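Local coordinates for glycosyl hydrolase family 62 protein (Coprinopsis cinerea, PDB 5B6T) that probably hydrolyses alpha-L-arabinofuranosyl side groups from arabinoxylan, as a family 62 glycoside hydrolase from a fungus, at residues 83-88 and 144-149; 103-108 and 121-126. All coordinates share one frame; numbering follows the deposited sequence.

Interaction 1. Residues 83-88 and 144-149; sequences APQVFY and MWVICD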
loop_
_atom_site.group_PDB
_atom_site.type_symbol
_atom_site.label_atom_id
_atom_site.label_comp_id
_atom_site.label_asym_id
_atom_site.label_seq_id
_atom_site.Cartn_x
_atom_site.Cartn_y
_atom_site.Cartn_z
ATOM N N ALA A 83 7.800 0.548 2.267
ATOM C CA ALA A 83 6.387 0.206 2.016
ATOM C C ALA A 83 5.501 0.370 3.250
ATOM O O ALA A 83 5.082 -0.601 3.896
ATOM C CB ALA A 83 6.249 -1.180 1.367
ATOM N N PRO A 84 5.193 1.620 3.572
ATOM C CA PRO A 84 4.498 1.911 4.804
ATOM C C PRO A 84 2.964 1.770 4.709
ATOM O O PRO A 84 2.371 1.878 3.623
ATOM C CB PRO A 84 4.875 3.367 5.055
ATOM C CG PRO A 84 4.998 3.954 3.685
ATOM C CD PRO A 84 5.558 2.854 2.840
ATOM N N GLN A 85 2.323 1.602 5.878
ATOM C CA GLN A 85 0.876 1.653 6.023
ATOM C C GLN A 85 0.595 2.384 7.314
ATOM O O GLN A 85 1.012 1.923 8.360
ATOM C CB GLN A 85 0.248 0.255 6.099
ATOM C CG GLN A 85 -1.275 0.326 6.221
ATOM C CD GLN A 85 -1.882 -0.914 6.821
ATOM O OE1 GLN A 85 -1.245 -1.668 7.541
ATOM N NE2 GLN A 85 -3.165 -1.091 6.564
ATOM N N VAL A 86 -0.111 3.505 7.246
ATOM C CA VAL A 86 -0.485 4.261 8.437
ATOM C C VAL A 86 -1.952 4.069 8.802
ATOM O O VAL A 86 -2.815 4.061 7.930
ATOM C CB VAL A 86 -0.168 5.787 8.288
ATOM C CG1 VAL A 86 -1.022 6.459 7.214
ATOM C CG2 VAL A 86 -0.336 6.505 9.630
ATOM N N PHE A 87 -2.245 3.983 10.091
ATOM C CA PHE A 87 -3.639 3.922 10.571
ATOM C C PHE A 87 -3.659 4.246 12.053
ATOM O O PHE A 87 -2.634 4.146 12.731
ATOM C CB PHE A 87 -4.325 2.546 10.333
ATOM C CG PHE A 87 -3.594 1.386 10.941
ATOM C CD1 PHE A 87 -3.903 0.945 12.226
ATOM C CD2 PHE A 87 -2.631 0.681 10.219
ATOM C CE1 PHE A 87 -3.219 -0.106 12.799
ATOM C CE2 PHE A 87 -1.942 -0.377 10.808
ATOM C CZ PHE A 87 -2.277 -0.791 12.071
ATOM N N TYR A 88 -4.831 4.610 12.550
ATOM C CA TYR A 88 -5.002 4.944 13.952
ATOM C C TYR A 88 -5.588 3.749 14.643
ATOM O O TYR A 88 -6.704 3.300 14.294
ATOM C CB TYR A 88 -5.943 6.143 14.074
ATOM C CG TYR A 88 -6.187 6.641 15.466
ATOM C CD1 TYR A 88 -5.195 7.321 16.176
ATOM C CD2 TYR A 88 -7.428 6.525 16.030
ATOM C CE1 TYR A 88 -5.431 7.809 17.451
ATOM C CE2 TYR A 88 -7.677 7.006 17.299
ATOM C CZ TYR A 88 -6.679 7.644 18.003
ATOM O OH TYR A 88 -6.958 8.175 19.260
ATOM N N MET A 144 3.580 -5.259 4.003
ATOM C CA MET A 144 2.887 -5.645 5.225
ATOM C C MET A 144 1.642 -4.794 5.384
ATOM O O MET A 144 1.725 -3.559 5.308
ATOM C CB MET A 144 3.825 -5.417 6.419
ATOM C CG MET A 144 5.225 -5.962 6.230
ATOM S SD MET A 144 5.245 -7.743 6.005
ATOM C CE MET A 144 6.968 -7.988 5.541
ATOM N N TRP A 145 0.507 -5.447 5.638
ATOM C CA TRP A 145 -0.777 -4.750 5.714
ATOM C C TRP A 145 -1.644 -5.272 6.845
ATOM O O TRP A 145 -1.954 -6.484 6.888
ATOM C CB TRP A 145 -1.500 -4.912 4.370
ATOM C CG TRP A 145 -2.828 -4.217 4.325
ATOM C CD1 TRP A 145 -4.037 -4.696 4.777
ATOM C CD2 TRP A 145 -3.096 -2.932 3.782
ATOM N NE1 TRP A 145 -5.004 -3.765 4.584
ATOM C CE2 TRP A 145 -4.468 -2.675 3.953
ATOM C CE3 TRP A 145 -2.308 -1.969 3.163
ATOM C CZ2 TRP A 145 -5.062 -1.469 3.544
ATOM C CZ3 TRP A 145 -2.890 -0.789 2.780
ATOM C CH2 TRP A 145 -4.257 -0.555 2.945
ATOM N N VAL A 146 -2.076 -4.375 7.725
ATOM C CA VAL A 146 -2.983 -4.686 8.830
ATOM C C VAL A 146 -4.400 -4.234 8.513
ATOM O O VAL A 146 -4.623 -3.136 8.014
ATOM C CB VAL A 146 -2.496 -4.020 10.147
ATOM C CG1 VAL A 146 -3.564 -4.114 11.240
ATOM C CG2 VAL A 146 -1.170 -4.596 10.609
ATOM N N ILE A 147 -5.361 -5.092 8.849
ATOM C CA ILE A 147 -6.780 -4.720 8.918
ATOM C C ILE A 147 -7.404 -5.484 10.080
ATOM O O ILE A 147 -7.159 -6.683 10.257
ATOM C CB ILE A 147 -7.528 -4.935 7.580
ATOM C CG1 ILE A 147 -9.017 -4.613 7.727
ATOM C CG2 ILE A 147 -7.331 -6.342 7.004
ATOM C CD1 ILE A 147 -9.765 -4.546 6.429
ATOM N N CYS A 148 -8.234 -4.781 10.858
ATOM C CA CYS A 148 -8.923 -5.359 12.005
ATOM C C CYS A 148 -10.431 -5.282 11.815
ATOM O O CYS A 148 -10.940 -4.368 11.177
ATOM C CB CYS A 148 -8.558 -4.602 13.281
ATOM S SG CYS A 148 -6.773 -4.396 13.501
ATOM N N ASP A 149 -11.153 -6.200 12.455
ATOM C CA ASP A 149 -12.600 -6.047 12.570
ATOM C C ASP A 149 -12.905 -5.862 14.066
ATOM O O ASP A 149 -12.009 -5.501 14.816
ATOM C CB ASP A 149 -13.324 -7.217 11.893
ATOM C CG ASP A 149 -13.203 -8.536 12.643
ATOM O OD1 ASP A 149 -12.552 -8.642 13.692
ATOM O OD2 ASP A 149 -13.800 -9.513 12.145
HETATM O O HOH W 1 5.651 -3.293 4.168
HETATM O O HOH W 2 2.472 -1.323 4.050
#
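Q85 faces W145 and V146 across two strands that run nearly parallel, their axes 16° apart and 7.2 Å from each other at closest approach. That spacing is too wide for backbone pairing, so side chains and water make the joint. Q85 spans it: CG lies anti to the backbone N (chi1 -179°), and the extended chain brings its amide to the backbone of V146. V146 N gives a nearly straight hydrogen bond to Q85 OE1 (2.8 Å), while Q85 NE2 donates to V146 O at 2.9 Å, in the carbonyl plane and on a lone pair. The pair of bonds fixes the rotation of the amide and satisfies two buried peptide groups.

The strands are the edges of two successive four-stranded antiparallel sheets, 82-89 opening one blade and 142-148 the next, in the five-bladed beta-propeller of family 62; both are innermost strands, close to the central axis, and W145 has its side chain about 5 Å from a bound calcium ion.

The same amide lies over the W145 indole, the planes 27° apart, with Q85 NE2 above the centre of one face and 3.3 Å from W145 CE2. Q85 CG adds a CH-pi contact to the six-membered ring. W145 NE1 is held by a hydrogen bond to V199 O. Further along, F87 CZ packs on V146 CG1 at 3.7 Å, the two side chains crossing at about a right angle. At the other end, one water links A83 O to M144 N, and a second bridges A83 O (2.7 Å) and M144 O.

Interaction 2. Residues 103-108 and 121-126; sequences NAAYST and PRTFYS
Y106 and R122 form an antiparallel hydrogen-bonded pair, Y106 N donating to R122 O (2.9 Å) and R122 N to Y106 O (3.0 Å). A105 and T123 make the adjacent non-hydrogen-bonded pair, and F124 N adds a bond to A104 O. R122 CB lies over one face of the Y106 ring, a CH-pi contact 4.0 Å from its centroid. Y106 CD1 sits over the centre of one F124 face, 3.5 Å from F124 CZ, the ring planes inclined at 36°. Beyond the rings, a water joins Y106 OH to T123 O.

At the other end N103, its CG anti to the backbone N (chi1 -159°), donates from ND2 to Y125 O (3.0 Å) from above the carbonyl plane, and T123 OG1 reaches that oxygen from the opposite face. N103 OD1 takes the backbone N of A104 on a lone pair, which steadies the amide. An alanine in place of N103 would probably leave Y125 O with one bond fewer and the 124-126 segment less firmly held.

This hairpin-like pairing forms the outer edge of a propeller blade: strand 94-100 flanks 104-109 on its other side, while F124 packs on V98 and, with Y125, on L155 of strand 152-158 in the next blade.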
loop_
_atom_site.group_PDB
_atom_site.type_symbol
_atom_site.label_atom_id
_atom_site.label_comp_id
_atom_site.label_asym_id
_atom_site.label_seq_id
_atom_site.Cartn_x
_atom_site.Cartn_y
_atom_site.Cartn_z
ATOM N N ASN A 103 11.985 -7.929 8.437
ATOM C CA ASN A 103 10.885 -8.572 9.155
ATOM C C ASN A 103 9.618 -7.733 8.873
ATOM O O ASN A 103 9.671 -6.757 8.102
ATOM C CB ASN A 103 11.260 -8.624 10.649
ATOM C CG ASN A 103 10.490 -9.670 11.443
ATOM O OD1 ASN A 103 9.318 -10.006 11.193
ATOM N ND2 ASN A 103 11.137 -10.139 12.491
ATOM N N ALA A 104 8.501 -8.121 9.445
ATOM C CA ALA A 104 7.290 -7.307 9.469
ATOM C C ALA A 104 7.382 -6.391 10.672
ATOM O O ALA A 104 7.445 -6.862 11.802
ATOM C CB ALA A 104 6.065 -8.210 9.575
ATOM N N ALA A 105 7.426 -5.084 10.429
ATOM C CA ALA A 105 7.753 -4.099 11.463
ATOM C C ALA A 105 6.710 -3.025 11.659
ATOM O O ALA A 105 5.799 -2.826 10.818
ATOM C CB ALA A 105 9.091 -3.463 11.157
ATOM N N TYR A 106 6.827 -2.315 12.786
ATOM C CA TYR A 106 5.961 -1.182 13.026
ATOM C C TYR A 106 6.585 -0.160 13.956
ATOM O O TYR A 106 7.459 -0.503 14.781
ATOM C CB TYR A 106 4.618 -1.630 13.619
ATOM C CG TYR A 106 4.756 -2.241 15.004
ATOM C CD1 TYR A 106 5.047 -3.602 15.146
ATOM C CD2 TYR A 106 4.630 -1.462 16.146
ATOM C CE1 TYR A 106 5.205 -4.173 16.392
ATOM C CE2 TYR A 106 4.760 -2.024 17.415
ATOM C CZ TYR A 106 5.072 -3.362 17.516
ATOM O OH TYR A 106 5.218 -3.945 18.763
ATOM N N SER A 107 6.134 1.085 13.793
ATOM C CA SER A 107 6.385 2.184 14.728
ATOM C C SER A 107 5.050 2.709 15.237
ATOM O O SER A 107 4.009 2.522 14.601
ATOM C CB SER A 107 7.158 3.319 14.042
ATOM O OG SER A 107 8.421 2.872 13.625
ATOM N N THR A 108 5.080 3.405 16.356
ATOM C CA THR A 108 3.887 4.053 16.873
ATOM C C THR A 108 4.142 5.531 17.120
ATOM O O THR A 108 5.284 5.973 17.159
ATOM C CB THR A 108 3.380 3.413 18.173
ATOM O OG1 THR A 108 4.377 3.530 19.197
ATOM C CG2 THR A 108 3.038 1.966 17.919
ATOM N N PRO A 121 11.981 0.797 15.202
ATOM C CA PRO A 121 11.155 -0.335 14.777
ATOM C C PRO A 121 11.020 -1.438 15.828
ATOM O O PRO A 121 12.003 -1.765 16.562
ATOM C CB PRO A 121 11.887 -0.882 13.564
ATOM C CG PRO A 121 12.698 0.241 13.047
ATOM C CD PRO A 121 13.087 1.040 14.269
ATOM N N ARG A 122 9.805 -1.978 15.920
ATOM C CA ARG A 122 9.541 -3.261 16.608
ATOM C C ARG A 122 8.997 -4.233 15.561
ATOM O O ARG A 122 8.589 -3.799 14.480
ATOM C CB ARG A 122 8.557 -3.074 17.772
ATOM C CG ARG A 122 9.177 -2.344 18.963
ATOM C CD ARG A 122 8.106 -2.001 19.985
ATOM N NE ARG A 122 8.628 -1.295 21.162
ATOM C CZ ARG A 122 8.411 -1.629 22.440
ATOM N NH1 ARG A 122 7.653 -2.678 22.768
ATOM N NH2 ARG A 122 8.954 -0.887 23.407
ATOM N N THR A 123 9.025 -5.532 15.836
ATOM C CA THR A 123 8.539 -6.498 14.860
ATOM C C THR A 123 7.326 -7.302 15.362
ATOM O O THR A 123 7.149 -7.479 16.573
ATOM C CB THR A 123 9.634 -7.446 14.391
ATOM O OG1 THR A 123 10.143 -8.174 15.508
ATOM C CG2 THR A 123 10.763 -6.683 13.721
ATOM N N PHE A 124 6.493 -7.741 14.411
ATOM C CA PHE A 124 5.292 -8.512 14.697
ATOM C C PHE A 124 5.604 -10.004 14.892
ATOM O O PHE A 124 4.762 -10.771 15.391
ATOM C CB PHE A 124 4.312 -8.369 13.517
ATOM C CG PHE A 124 3.630 -7.038 13.404
ATOM C CD1 PHE A 124 2.745 -6.604 14.377
ATOM C CD2 PHE A 124 3.852 -6.209 12.291
ATOM C CE1 PHE A 124 2.084 -5.411 14.259
ATOM C CE2 PHE A 124 3.171 -4.997 12.166
ATOM C CZ PHE A 124 2.294 -4.601 13.160
ATOM N N TYR A 125 6.766 -10.448 14.411
ATOM C CA TYR A 125 7.205 -11.825 14.570
ATOM C C TYR A 125 8.656 -11.821 15.039
ATOM O O TYR A 125 9.382 -10.885 14.797
ATOM C CB TYR A 125 7.187 -12.563 13.233
ATOM C CG TYR A 125 5.876 -12.562 12.441
ATOM C CD1 TYR A 125 4.907 -13.529 12.660
ATOM C CD2 TYR A 125 5.676 -11.657 11.409
ATOM C CE1 TYR A 125 3.756 -13.546 11.902
ATOM C CE2 TYR A 125 4.547 -11.674 10.640
ATOM C CZ TYR A 125 3.596 -12.614 10.865
ATOM O OH TYR A 125 2.473 -12.642 10.062
ATOM N N SER A 126 9.100 -12.930 15.607
ATOM C CA SER A 126 10.503 -13.037 16.014
ATOM C C SER A 126 11.481 -13.225 14.824
ATOM O O SER A 126 12.674 -12.933 14.924
ATOM C CB SER A 126 10.636 -14.143 17.082
ATOM O OG SER A 126 10.451 -15.411 16.469
HETATM O O HOH W 3 5.807 -6.369 19.033
#

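Overall arrangement
From the N terminus the chain enters one blade at strand 82-89, runs outward through 94-100 and 104-109, and reaches the short edge strand 122-123, where interaction 2 closes a small loop. It then passes through helix 130-135 and returns inward at 142-148, where interaction 1 closes the longer loop around the first. The nesting is complete, with no crossing. Interaction 2 pairs strands within a blade, whereas interaction 1 joins the inner strands of neighbouring blades. Their centres are 12 Å apart, and they meet directly through M144, whose SD lies 3.7 Å from A104 CB. Strand 94-100 lies between 83-88 and 103-108 in the shared sheet.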